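Local coordinates for protein peptidase M42 (Thaumarchaeota archaeon SCGC AB-539-E09, PDB 5DS0) that probably works as a TET-type aminopeptidase of the M42 family, a twelve-subunit, dicobalt-bound enzyme that trims amino acids from the N-termini of peptides, at residues Gly261-Leu275 with His306-Pro320. Residues are numbered along the deposited sequence; the frame is centred on the assembly and turned at random.
Sequences GLVTYDRSMIPNQPL and HMNRAGCPSVVITIP
Gly261 and Thr318 form a hydrogen-bonded antiparallel pair where strand 261-263 joins strand 314-322 in the central mixed sheet of the M42 catalytic domain. Gly261 N reaches Thr318 O at 2.7 Å and Thr318 N returns to Gly261 O at 2.9 Å. This paired, buried end is the close-packed part: Thr318 OG1 lies beside Gly261 CA, and is itself bonded to Asp239. On the same face Val263 CG2 packs against Thr318 CG2 and, at 3.7 Å, against Val316 CB. On the face of Leu262 and Ile317, Leu262 CD1 meets Val315 CG2 at 3.5 Å. Leu275, from the first turn of helix 273-285, adds CD2 against Val315 CB. Beyond Val263 the chain turns a corner and strand pairing gives way to side-chain packing. Selenomethionine Met269 bridges the two segments past that corner, its CG anti to the backbone N (chi1 178°) and its far end bent at chi3, which carries CE to within 3.9 Å of Val316 CG2. Its CG sits over the centre of the His306 ring, 3.6 Å from the centroid, a CH-pi contact, while His306 ND1 bonds to Ala302 O. An alanine in place of His306 would probably leave Met269 without its flat support and Ala302 O without this partner. The more open side is at Asn272, partly exposed, whose CB lies alongside Pro313 CB at 3.8 Å; Asn272 is the N-cap of the helix, and its OD1 accepts from Leu275 N at 2.7 Å, in the carbonyl plane.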
loop_
_atom_site.group_PDB
_atom_site.type_symbol
_atom_site.label_atom_id
_atom_site.label_comp_id
_atom_site.label_asym_id
_atom_site.label_seq_id
_atom_site.Cartn_x
_atom_site.Cartn_y
_atom_site.Cartn_z
ATOM N N GLY C 261 14.723 41.889 -9.348
ATOM C CA GLY C 261 14.468 41.432 -8.003
ATOM C C GLY C 261 15.642 41.707 -7.098
ATOM O O GLY C 261 16.766 41.913 -7.550
ATOM N N LEU C 262 15.366 41.726 -5.803
ATOM C CA LEU C 262 16.402 41.800 -4.784
ATOM C C LEU C 262 16.158 40.671 -3.818
ATOM O O LEU C 262 15.082 40.541 -3.246
ATOM C CB LEU C 262 16.326 43.124 -4.056
ATOM C CG LEU C 262 17.344 43.264 -2.939
ATOM C CD1 LEU C 262 18.734 43.415 -3.519
ATOM C CD2 LEU C 262 17.018 44.465 -2.073
ATOM N N VAL C 263 17.162 39.840 -3.643
ATOM C CA VAL C 263 17.004 38.653 -2.834
ATOM C C VAL C 263 17.255 39.014 -1.381
ATOM O O VAL C 263 18.376 39.414 -1.025
ATOM C CB VAL C 263 17.973 37.546 -3.272
ATOM C CG1 VAL C 263 17.814 36.318 -2.393
ATOM C CG2 VAL C 263 17.739 37.178 -4.713
ATOM N N THR C 264 16.244 38.799 -0.554
ATOM C CA THR C 264 16.294 39.093 0.863
ATOM C C THR C 264 16.729 37.900 1.712
ATOM O O THR C 264 17.016 38.055 2.897
ATOM C CB THR C 264 14.907 39.508 1.361
ATOM O OG1 THR C 264 13.963 38.456 1.103
ATOM C CG2 THR C 264 14.448 40.760 0.651
ATOM N N TYR C 265 16.708 36.702 1.122
ATOM C CA TYR C 265 17.155 35.484 1.790
ATOM C C TYR C 265 17.271 34.353 0.786
ATOM O O TYR C 265 16.417 34.191 -0.060
ATOM C CB TYR C 265 16.199 35.051 2.912
ATOM C CG TYR C 265 16.499 33.656 3.383
ATOM C CD1 TYR C 265 17.610 33.405 4.165
ATOM C CD2 TYR C 265 15.711 32.571 3.007
ATOM C CE1 TYR C 265 17.919 32.118 4.587
ATOM C CE2 TYR C 265 16.017 31.275 3.415
ATOM C CZ TYR C 265 17.121 31.063 4.210
ATOM O OH TYR C 265 17.461 29.810 4.632
ATOM N N ASP C 266 18.344 33.582 0.882
ATOM C CA ASP C 266 18.441 32.340 0.142
ATOM C C ASP C 266 19.253 31.330 0.945
ATOM O O ASP C 266 19.858 31.670 1.967
ATOM C CB ASP C 266 18.934 32.559 -1.313
ATOM C CG ASP C 266 20.442 32.846 -1.432
ATOM O OD1 ASP C 266 21.221 31.929 -1.123
ATOM O OD2 ASP C 266 20.862 33.953 -1.885
ATOM N N ARG C 267 19.207 30.078 0.515
ATOM C CA ARG C 267 19.833 28.975 1.237
ATOM C C ARG C 267 21.348 29.181 1.407
ATOM O O ARG C 267 21.923 28.717 2.376
ATOM C CB ARG C 267 19.532 27.655 0.503
ATOM C CG ARG C 267 19.959 26.361 1.217
ATOM C CD ARG C 267 19.737 25.084 0.367
ATOM N NE ARG C 267 20.465 25.210 -0.906
ATOM C CZ ARG C 267 20.401 24.354 -1.931
ATOM N NH1 ARG C 267 19.626 23.278 -1.877
ATOM N NH2 ARG C 267 21.120 24.588 -3.030
ATOM N N SER C 268 21.984 29.879 0.467
ATOM C CA SER C 268 23.435 30.104 0.492
ATOM C C SER C 268 23.896 31.379 1.216
ATOM O O SER C 268 25.074 31.493 1.562
ATOM C CB SER C 268 24.006 30.094 -0.949
ATOM O OG SER C 268 23.714 31.288 -1.659
HETATM N N MSE C 269 22.983 32.319 1.447
HETATM C CA MSE C 269 23.336 33.575 2.107
HETATM C C MSE C 269 22.153 34.384 2.603
HETATM O O MSE C 269 21.128 34.493 1.928
HETATM C CB MSE C 269 24.088 34.441 1.104
HETATM C CG MSE C 269 24.437 35.802 1.712
HETATM SE SE MSE C 269 25.340 36.979 0.427
HETATM C CE MSE C 269 23.771 37.571 -0.622
ATOM N N ILE C 270 22.317 34.970 3.792
ATOM C CA ILE C 270 21.457 36.050 4.267
ATOM C C ILE C 270 22.173 37.373 4.018
ATOM O O ILE C 270 23.253 37.613 4.564
ATOM C CB ILE C 270 21.182 35.935 5.773
ATOM C CG1 ILE C 270 20.532 34.590 6.088
ATOM C CG2 ILE C 270 20.278 37.081 6.241
ATOM C CD1 ILE C 270 20.998 33.983 7.381
ATOM N N PRO C 271 21.599 38.239 3.180
ATOM C CA PRO C 271 22.392 39.398 2.765
ATOM C C PRO C 271 22.744 40.328 3.927
ATOM O O PRO C 271 22.038 40.340 4.930
ATOM C CB PRO C 271 21.471 40.104 1.758
ATOM C CG PRO C 271 20.099 39.638 2.103
ATOM C CD PRO C 271 20.250 38.243 2.598
ATOM N N ASN C 272 23.820 41.093 3.769
ATOM C CA ASN C 272 24.131 42.204 4.653
ATOM C C ASN C 272 22.957 43.174 4.657
ATOM O O ASN C 272 22.490 43.592 3.602
ATOM C CB ASN C 272 25.400 42.913 4.184
ATOM C CG ASN C 272 25.678 44.202 4.956
ATOM O OD1 ASN C 272 25.179 45.282 4.606
ATOM N ND2 ASN C 272 26.527 44.111 5.956
ATOM N N GLN C 273 22.476 43.514 5.844
ATOM C CA GLN C 273 21.234 44.268 5.949
ATOM C C GLN C 273 21.362 45.747 5.551
ATOM O O GLN C 273 20.528 46.249 4.799
ATOM C CB GLN C 273 20.620 44.096 7.331
ATOM C CG GLN C 273 20.090 42.689 7.570
ATOM C CD GLN C 273 18.963 42.321 6.607
ATOM O OE1 GLN C 273 17.883 42.900 6.656
ATOM N NE2 GLN C 273 19.209 41.342 5.740
ATOM N N PRO C 274 22.403 46.447 6.038
ATOM C CA PRO C 274 22.667 47.797 5.528
ATOM C C PRO C 274 22.745 47.892 4.000
ATOM O O PRO C 274 22.207 48.825 3.415
ATOM C CB PRO C 274 24.023 48.132 6.147
ATOM C CG PRO C 274 24.015 47.399 7.441
ATOM C CD PRO C 274 23.245 46.137 7.210
ATOM N N LEU C 275 23.426 46.936 3.368
ATOM C CA LEU C 275 23.563 46.913 1.916
ATOM C C LEU C 275 22.216 46.661 1.249
ATOM O O LEU C 275 21.913 47.270 0.224
ATOM C CB LEU C 275 24.562 45.848 1.474
ATOM C CG LEU C 275 24.712 45.622 -0.046
ATOM C CD1 LEU C 275 25.043 46.906 -0.785
ATOM C CD2 LEU C 275 25.778 44.570 -0.334
ATOM N N HIS C 306 30.661 36.029 -0.292
ATOM C CA HIS C 306 30.465 36.749 0.974
ATOM C C HIS C 306 31.243 36.128 2.119
ATOM O O HIS C 306 31.334 36.713 3.185
ATOM C CB HIS C 306 28.978 36.927 1.305
ATOM C CG HIS C 306 28.356 35.808 2.098
ATOM N ND1 HIS C 306 28.019 34.589 1.547
ATOM C CD2 HIS C 306 27.932 35.761 3.387
ATOM C CE1 HIS C 306 27.449 33.829 2.467
ATOM N NE2 HIS C 306 27.380 34.518 3.593
HETATM N N MSE C 307 31.816 34.955 1.875
HETATM C CA MSE C 307 32.583 34.213 2.856
HETATM C C MSE C 307 34.065 34.309 2.611
HETATM O O MSE C 307 34.863 33.667 3.302
HETATM C CB MSE C 307 32.215 32.729 2.697
HETATM C CG MSE C 307 32.121 32.066 4.054
HETATM SE SE MSE C 307 30.219 31.719 4.296
HETATM C CE MSE C 307 30.232 29.910 3.479
ATOM N N ASN C 308 34.454 35.114 1.633
ATOM C CA ASN C 308 35.858 35.293 1.296
ATOM C C ASN C 308 36.627 36.020 2.397
ATOM O O ASN C 308 36.196 37.073 2.872
ATOM C CB ASN C 308 35.982 36.073 -0.010
ATOM C CG ASN C 308 37.415 36.258 -0.439
ATOM O OD1 ASN C 308 37.949 37.356 -0.364
ATOM N ND2 ASN C 308 38.051 35.180 -0.864
ATOM N N ARG C 309 37.760 35.445 2.796
ATOM C CA ARG C 309 38.621 36.009 3.829
ATOM C C ARG C 309 37.828 36.301 5.121
ATOM O O ARG C 309 37.373 35.363 5.778
ATOM C CB ARG C 309 39.398 37.229 3.285
ATOM C CG ARG C 309 40.608 36.857 2.434
ATOM C CD ARG C 309 41.331 38.053 1.822
ATOM N NE ARG C 309 42.108 37.671 0.629
ATOM C CZ ARG C 309 41.614 37.491 -0.600
ATOM N NH1 ARG C 309 40.323 37.663 -0.859
ATOM N NH2 ARG C 309 42.424 37.146 -1.589
ATOM N N ALA C 310 37.655 37.582 5.465
ATOM C CA ALA C 310 36.986 37.998 6.701
ATOM C C ALA C 310 35.502 38.281 6.467
ATOM O O ALA C 310 34.773 38.677 7.384
ATOM C CB ALA C 310 37.672 39.237 7.272
ATOM N N GLY C 311 35.057 38.070 5.237
ATOM C CA GLY C 311 33.679 38.316 4.874
ATOM C C GLY C 311 33.614 39.454 3.890
ATOM O O GLY C 311 34.539 40.263 3.781
ATOM N N CYS C 312 32.510 39.516 3.171
ATOM C CA CYS C 312 32.299 40.561 2.192
ATOM C C CYS C 312 30.810 40.821 2.094
ATOM O O CYS C 312 30.058 39.911 1.743
ATOM C CB CYS C 312 32.844 40.114 0.838
ATOM S SG CYS C 312 32.423 41.224 -0.509
ATOM N N PRO C 313 30.363 42.040 2.415
ATOM C CA PRO C 313 28.936 42.327 2.286
ATOM C C PRO C 313 28.477 42.139 0.842
ATOM O O PRO C 313 29.100 42.653 -0.088
ATOM C CB PRO C 313 28.814 43.798 2.701
ATOM C CG PRO C 313 30.107 44.155 3.314
ATOM C CD PRO C 313 31.137 43.237 2.743
ATOM N N SER C 314 27.394 41.392 0.661
ATOM C CA SER C 314 26.932 41.053 -0.674
ATOM C C SER C 314 25.433 41.032 -0.750
ATOM O O SER C 314 24.746 40.892 0.264
ATOM C CB SER C 314 27.454 39.678 -1.095
ATOM O OG SER C 314 28.831 39.554 -0.797
ATOM N N VAL C 315 24.937 41.168 -1.970
ATOM C CA VAL C 315 23.518 41.147 -2.213
ATOM C C VAL C 315 23.289 40.550 -3.593
ATOM O O VAL C 315 24.104 40.723 -4.470
ATOM C CB VAL C 315 22.943 42.573 -2.069
ATOM C CG1 VAL C 315 23.045 43.366 -3.361
ATOM C CG2 VAL C 315 21.516 42.526 -1.582
ATOM N N VAL C 316 22.193 39.819 -3.765
ATOM C CA VAL C 316 21.865 39.257 -5.079
ATOM C C VAL C 316 20.753 40.051 -5.745
ATOM O O VAL C 316 19.700 40.278 -5.164
ATOM C CB VAL C 316 21.411 37.794 -5.000
ATOM C CG1 VAL C 316 21.175 37.237 -6.388
ATOM C CG2 VAL C 316 22.435 36.945 -4.268
ATOM N N ILE C 317 21.014 40.465 -6.980
ATOM C CA ILE C 317 20.051 41.196 -7.782
ATOM C C ILE C 317 19.690 40.318 -8.959
ATOM O O ILE C 317 20.571 39.773 -9.601
ATOM C CB ILE C 317 20.649 42.507 -8.274
ATOM C CG1 ILE C 317 20.837 43.445 -7.084
ATOM C CG2 ILE C 317 19.739 43.146 -9.305
ATOM C CD1 ILE C 317 21.743 44.633 -7.343
ATOM N N THR C 318 18.402 40.222 -9.268
ATOM C CA THR C 318 17.927 39.195 -10.191
ATOM C C THR C 318 17.049 39.704 -11.308
ATOM O O THR C 318 16.349 40.701 -11.153
ATOM C CB THR C 318 17.092 38.131 -9.452
ATOM O OG1 THR C 318 15.937 38.750 -8.871
ATOM C CG2 THR C 318 17.910 37.466 -8.357
ATOM N N ILE C 319 17.103 39.018 -12.441
ATOM C CA ILE C 319 16.130 39.208 -13.507
ATOM C C ILE C 319 15.145 38.041 -13.504
ATOM O O ILE C 319 15.539 36.892 -13.700
ATOM C CB ILE C 319 16.787 39.296 -14.891
ATOM C CG1 ILE C 319 17.634 40.566 -15.010
ATOM C CG2 ILE C 319 15.725 39.319 -15.974
ATOM C CD1 ILE C 319 19.082 40.344 -14.646
ATOM N N PRO C 320 13.859 38.330 -13.274
ATOM C CA PRO C 320 12.885 37.246 -13.283
ATOM C C PRO C 320 12.841 36.576 -14.639
ATOM O O PRO C 320 12.726 37.262 -15.662
ATOM C CB PRO C 320 11.564 37.945 -12.981
ATOM C CG PRO C 320 11.944 39.210 -12.299
ATOM C CD PRO C 320 13.262 39.614 -12.875
#